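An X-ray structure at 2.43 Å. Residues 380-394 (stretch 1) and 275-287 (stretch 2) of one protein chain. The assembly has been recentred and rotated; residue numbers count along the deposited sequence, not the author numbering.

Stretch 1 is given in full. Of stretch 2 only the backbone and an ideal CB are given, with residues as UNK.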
# COMPACT_ATOMS: atom_id res chain seq x y z
N LYS A 380 -2.26 -16.15 26.61
CA LYS A 380 -1.61 -15.91 27.89
C LYS A 380 -1.76 -14.45 28.32
O LYS A 380 -0.87 -13.88 28.95
CB LYS A 380 -0.14 -16.30 27.84
CG LYS A 380 0.11 -17.78 27.57
CD LYS A 380 -0.29 -18.64 28.76
CE LYS A 380 -0.23 -20.13 28.42
NZ LYS A 380 -0.71 -20.98 29.55
N ALA A 381 -2.91 -13.85 28.00
CA ALA A 381 -3.09 -12.41 28.15
C ALA A 381 -2.88 -11.95 29.59
O ALA A 381 -2.14 -10.99 29.84
CB ALA A 381 -4.48 -12.01 27.66
N ASP A 382 -3.52 -12.63 30.54
CA ASP A 382 -3.45 -12.19 31.93
C ASP A 382 -2.03 -12.31 32.48
O ASP A 382 -1.59 -11.45 33.25
CB ASP A 382 -4.43 -12.98 32.79
CG ASP A 382 -5.82 -12.37 32.80
OD1 ASP A 382 -6.34 -12.03 31.71
OD2 ASP A 382 -6.40 -12.22 33.89
N GLU A 383 -1.30 -13.35 32.08
CA GLU A 383 0.07 -13.52 32.56
C GLU A 383 0.98 -12.41 32.04
O GLU A 383 1.79 -11.85 32.79
CB GLU A 383 0.60 -14.89 32.16
CG GLU A 383 0.04 -16.04 32.98
CD GLU A 383 -1.15 -16.72 32.32
OE1 GLU A 383 -1.27 -17.96 32.42
OE2 GLU A 383 -1.97 -16.01 31.68
N ILE A 384 0.87 -12.09 30.75
CA ILE A 384 1.67 -11.01 30.17
C ILE A 384 1.32 -9.68 30.81
O ILE A 384 2.20 -8.85 31.11
CB ILE A 384 1.50 -10.97 28.64
CG1 ILE A 384 1.67 -12.36 28.04
CG2 ILE A 384 2.49 -10.00 28.02
CD1 ILE A 384 3.11 -12.81 27.93
N ALA A 385 0.02 -9.43 31.04
CA ALA A 385 -0.39 -8.19 31.68
C ALA A 385 0.15 -8.08 33.10
O ALA A 385 0.62 -7.01 33.51
CB ALA A 385 -1.92 -8.08 31.67
N LYS A 386 0.10 -9.18 33.86
CA LYS A 386 0.68 -9.20 35.20
C LYS A 386 2.17 -8.88 35.15
O LYS A 386 2.66 -8.06 35.93
CB LYS A 386 0.46 -10.57 35.84
CG LYS A 386 -0.89 -10.76 36.51
CD LYS A 386 -0.89 -12.04 37.33
CE LYS A 386 -2.24 -12.30 37.97
NZ LYS A 386 -2.13 -13.34 39.03
N GLU A 387 2.89 -9.52 34.23
CA GLU A 387 4.33 -9.28 34.10
C GLU A 387 4.61 -7.81 33.80
O GLU A 387 5.52 -7.21 34.39
CB GLU A 387 4.89 -10.19 33.01
CG GLU A 387 6.32 -9.93 32.61
CD GLU A 387 6.70 -10.67 31.34
OE1 GLU A 387 5.80 -11.29 30.72
OE2 GLU A 387 7.89 -10.65 30.95
N ILE A 388 3.84 -7.21 32.89
CA ILE A 388 4.06 -5.83 32.49
C ILE A 388 3.81 -4.88 33.67
O ILE A 388 4.63 -3.99 33.97
CB ILE A 388 3.18 -5.48 31.28
CG1 ILE A 388 3.74 -6.12 30.01
CG2 ILE A 388 3.04 -3.98 31.13
CD1 ILE A 388 2.74 -6.23 28.88
N VAL A 389 2.66 -5.05 34.34
CA VAL A 389 2.35 -4.20 35.48
C VAL A 389 3.39 -4.37 36.58
O VAL A 389 3.75 -3.41 37.27
CB VAL A 389 0.92 -4.50 35.99
CG1 VAL A 389 0.60 -3.63 37.20
CG2 VAL A 389 -0.10 -4.26 34.90
N ARG A 390 3.90 -5.59 36.74
CA ARG A 390 4.94 -5.83 37.74
C ARG A 390 6.22 -5.07 37.39
O ARG A 390 6.87 -4.51 38.27
CB ARG A 390 5.23 -7.32 37.86
CG ARG A 390 4.29 -8.04 38.81
CD ARG A 390 4.81 -9.40 39.22
NE ARG A 390 3.71 -10.29 39.59
CZ ARG A 390 3.27 -11.28 38.83
NH1 ARG A 390 2.26 -12.03 39.24
NH2 ARG A 390 3.82 -11.51 37.65
N ILE A 391 6.59 -5.06 36.11
CA ILE A 391 7.78 -4.32 35.71
C ILE A 391 7.61 -2.84 36.01
O ILE A 391 8.53 -2.18 36.51
CB ILE A 391 8.09 -4.58 34.22
CG1 ILE A 391 8.50 -6.04 34.02
CG2 ILE A 391 9.19 -3.65 33.73
CD1 ILE A 391 8.64 -6.44 32.59
N ALA A 392 6.43 -2.29 35.73
CA ALA A 392 6.18 -0.88 36.05
C ALA A 392 6.29 -0.63 37.56
O ALA A 392 6.94 0.33 38.00
CB ALA A 392 4.80 -0.47 35.53
N ILE A 393 5.65 -1.48 38.36
CA ILE A 393 5.65 -1.31 39.81
C ILE A 393 7.07 -1.41 40.36
O ILE A 393 7.45 -0.69 41.29
CB ILE A 393 4.71 -2.33 40.47
CG1 ILE A 393 3.25 -1.97 40.19
CG2 ILE A 393 4.97 -2.43 41.96
CD1 ILE A 393 2.29 -3.07 40.51
N GLU A 394 7.88 -2.30 39.78
CA GLU A 394 9.25 -2.46 40.24
C GLU A 394 10.13 -1.30 39.78
O GLU A 394 11.15 -1.01 40.42
CB GLU A 394 9.82 -3.78 39.74
CG GLU A 394 9.17 -5.00 40.38
CD GLU A 394 9.14 -6.20 39.45
OE1 GLU A 394 8.54 -7.23 39.84
OE2 GLU A 394 9.71 -6.12 38.35
N UNK A 275 -7.40 -3.12 27.77
CA UNK A 275 -8.39 -3.55 28.75
C UNK A 275 -7.78 -4.52 29.75
O UNK A 275 -8.00 -4.40 30.96
CB UNK A 275 -9.59 -4.20 28.05
N UNK A 276 -6.99 -5.48 29.26
CA UNK A 276 -6.32 -6.42 30.16
C UNK A 276 -5.34 -5.70 31.08
O UNK A 276 -5.30 -5.98 32.28
CB UNK A 276 -5.59 -7.50 29.36
N UNK A 277 -4.55 -4.78 30.53
CA UNK A 277 -3.58 -4.05 31.34
C UNK A 277 -4.29 -3.28 32.45
O UNK A 277 -3.88 -3.32 33.62
CB UNK A 277 -2.76 -3.10 30.47
N UNK A 278 -5.36 -2.56 32.10
CA UNK A 278 -6.07 -1.75 33.08
C UNK A 278 -6.71 -2.62 34.16
O UNK A 278 -6.59 -2.33 35.35
CB UNK A 278 -7.14 -0.90 32.39
N UNK A 279 -7.38 -3.71 33.75
CA UNK A 279 -8.03 -4.58 34.73
C UNK A 279 -7.00 -5.23 35.65
O UNK A 279 -7.23 -5.32 36.86
CB UNK A 279 -8.86 -5.66 34.02
N UNK A 280 -5.87 -5.67 35.10
CA UNK A 280 -4.85 -6.30 35.93
C UNK A 280 -4.24 -5.30 36.90
O UNK A 280 -4.07 -5.59 38.08
CB UNK A 280 -3.76 -6.92 35.06
N UNK A 281 -3.92 -4.09 36.42
CA UNK A 281 -3.22 -3.14 37.26
C UNK A 281 -4.13 -2.53 38.32
O UNK A 281 -3.65 -2.19 39.41
CB UNK A 281 -2.61 -2.03 36.40
N UNK A 282 -5.42 -2.39 38.04
CA UNK A 282 -6.34 -1.94 39.07
C UNK A 282 -6.91 -3.09 39.89
O UNK A 282 -7.75 -2.85 40.77
CB UNK A 282 -7.48 -1.14 38.43
N UNK A 283 -6.47 -4.32 39.64
CA UNK A 283 -6.74 -5.41 40.56
C UNK A 283 -5.99 -5.17 41.87
O UNK A 283 -4.97 -4.48 41.91
CB UNK A 283 -6.34 -6.75 39.94
N UNK A 284 -6.51 -5.76 42.94
CA UNK A 284 -5.94 -5.51 44.26
C UNK A 284 -4.58 -6.18 44.45
O UNK A 284 -3.79 -5.72 45.29
CB UNK A 284 -6.91 -6.00 45.34
N UNK A 285 -4.28 -7.24 43.69
CA UNK A 285 -2.97 -7.86 43.76
C UNK A 285 -1.87 -6.86 43.44
O UNK A 285 -0.90 -6.71 44.19
CB UNK A 285 -2.89 -9.05 42.80
N UNK A 286 -2.01 -6.15 42.32
CA UNK A 286 -1.02 -5.14 41.96
C UNK A 286 -1.05 -3.95 42.91
O UNK A 286 -0.02 -3.31 43.12
CB UNK A 286 -1.25 -4.66 40.52
N UNK A 287 -2.21 -3.66 43.50
CA UNK A 287 -2.28 -2.59 44.49
C UNK A 287 -1.38 -2.90 45.68
O UNK A 287 -0.58 -2.06 46.12
CB UNK A 287 -3.72 -2.38 44.96

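Position 275 has helical backbone angles (-62/-45) and nothing of stretch 1 within 5.5 Å of its ideal CB, so many residues would suit; it is Thr-275.

At 276 the CA-to-CB bond points toward stretch 1, with the ideal CB 5.2 Å from Asp-382 OD1. A long chain with a cationic end could pass the alanines and reach the carboxylate; a plain aliphatic would also fit. The residue is Lys-276: its CG lies 4.2 Å from Ala-381 CB, and its NZ forms a salt bridge with Asp-382 OD1 at 3.2 Å, the hydrogen bond within it being weak.

Position 277 starts sideways, its ideal CB 5.2 Å from Ala-385 CB. Apolar neighbours favour Leu, Ile or Met. Ile-277, with both chi angles m, turns its end inward, placing CD1 3.8 Å from Ala-385 CB and 4.0 Å from Ile-388 CG2.

Position 278 points away and 279 sideways; stretch 1 sets no constraint at either, so many residues would suit; they are Ala-278 and Glu-279.

At 280 the bond points toward stretch 1, and the ideal CB is 4.0 Å from Ala-385 CB. The small alanine leaves a hollow for a branched or long aliphatic. Ile-280 fills it as a knob among Asp-382, Ala-385, Lys-386 and Val-389; its CG1 is 3.6 Å from Ala-385 CB.

The ideal CB of 281 already lies 3.7 Å from Val-389 CG1, which favours a small residue. Ala-281 CB lies 3.6 Å from Val-389 CG1, helping to form the hole that receives Val-389.

Position 282 points away, so almost any residue would do; it is Met-282. Position 283 leaves helical geometry (-67/155) just before a helix, where Ser, Thr, Asp or Asn is common. Ser-283 occupies this N-cap position, and its OG donates a very short hydrogen bond to Ile-280 O (2.4 Å). Position 284, out of reach, is equally free; it is Glu-284.

At 285 the bond points toward stretch 1. A chain of some length is favoured, since Lys-386 NZ and Arg-390 NH1 lie about 5.8 and 6.9 Å from the ideal CB of 285; an acid is attractive. Glu-285 extends with chi1 and chi2 both t: OE2 pairs with Lys-386 NZ at 3.1 Å, a salt bridge whose hydrogen bond is weak, while OE1 forms a long salt bridge with Arg-390 NH1 at 3.6 Å.

At 286 the ideal CB is 3.9 Å from both Ile-393 CD1 and Val-389 CG1, inviting a flexible apolar chain. Met-286 curls through three m rotamers, bringing CE to 3.4 Å from Arg-390 CG.

Position 287 points away, leaving the choice open; it is Gln-287.

Stretch 2 (275-287) TKIAEIAMSEEMQ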
# COMPACT_ATOMS: atom_id res chain seq x y z
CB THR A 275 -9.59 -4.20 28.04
OG1 THR A 275 -9.13 -5.28 27.21
CG2 THR A 275 -10.32 -3.18 27.18
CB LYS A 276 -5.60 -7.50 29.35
CG LYS A 276 -6.53 -8.56 28.78
CD LYS A 276 -7.41 -9.15 29.87
CE LYS A 276 -8.17 -10.36 29.36
NZ LYS A 276 -9.05 -10.96 30.40
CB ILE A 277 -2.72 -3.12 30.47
CG1 ILE A 277 -1.84 -3.93 29.52
CG2 ILE A 277 -1.86 -2.21 31.34
CD1 ILE A 277 -0.80 -4.77 30.21
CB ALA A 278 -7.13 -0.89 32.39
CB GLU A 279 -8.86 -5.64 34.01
CG GLU A 279 -10.22 -5.13 33.56
CD GLU A 279 -10.84 -6.00 32.48
OE1 GLU A 279 -11.51 -5.45 31.58
OE2 GLU A 279 -10.65 -7.24 32.52
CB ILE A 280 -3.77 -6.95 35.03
CG1 ILE A 280 -4.31 -8.24 34.41
CG2 ILE A 280 -2.50 -7.22 35.83
CD1 ILE A 280 -4.55 -9.35 35.41
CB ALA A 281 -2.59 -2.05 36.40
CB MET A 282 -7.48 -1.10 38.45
CG MET A 282 -8.61 -1.87 37.81
SD MET A 282 -9.72 -0.75 36.92
CE MET A 282 -11.26 -1.65 36.98
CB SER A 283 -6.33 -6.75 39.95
OG SER A 283 -4.92 -6.90 39.96
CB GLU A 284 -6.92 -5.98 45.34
CG GLU A 284 -6.56 -5.53 46.74
CD GLU A 284 -6.21 -6.70 47.63
OE1 GLU A 284 -6.99 -7.67 47.68
OE2 GLU A 284 -5.18 -6.64 48.30
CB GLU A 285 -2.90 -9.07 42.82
CG GLU A 285 -1.52 -9.69 42.72
CD GLU A 285 -1.43 -10.76 41.64
OE1 GLU A 285 -0.42 -11.49 41.60
OE2 GLU A 285 -2.37 -10.87 40.83
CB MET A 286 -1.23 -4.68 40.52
CG MET A 286 -1.31 -5.81 39.50
SD MET A 286 -0.16 -7.16 39.82
CE MET A 286 1.40 -6.33 39.60
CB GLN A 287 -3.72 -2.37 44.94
CG GLN A 287 -4.68 -2.00 43.82
CD GLN A 287 -4.33 -0.69 43.14
OE1 GLN A 287 -3.91 0.27 43.80
NE2 GLN A 287 -4.49 -0.63 41.83
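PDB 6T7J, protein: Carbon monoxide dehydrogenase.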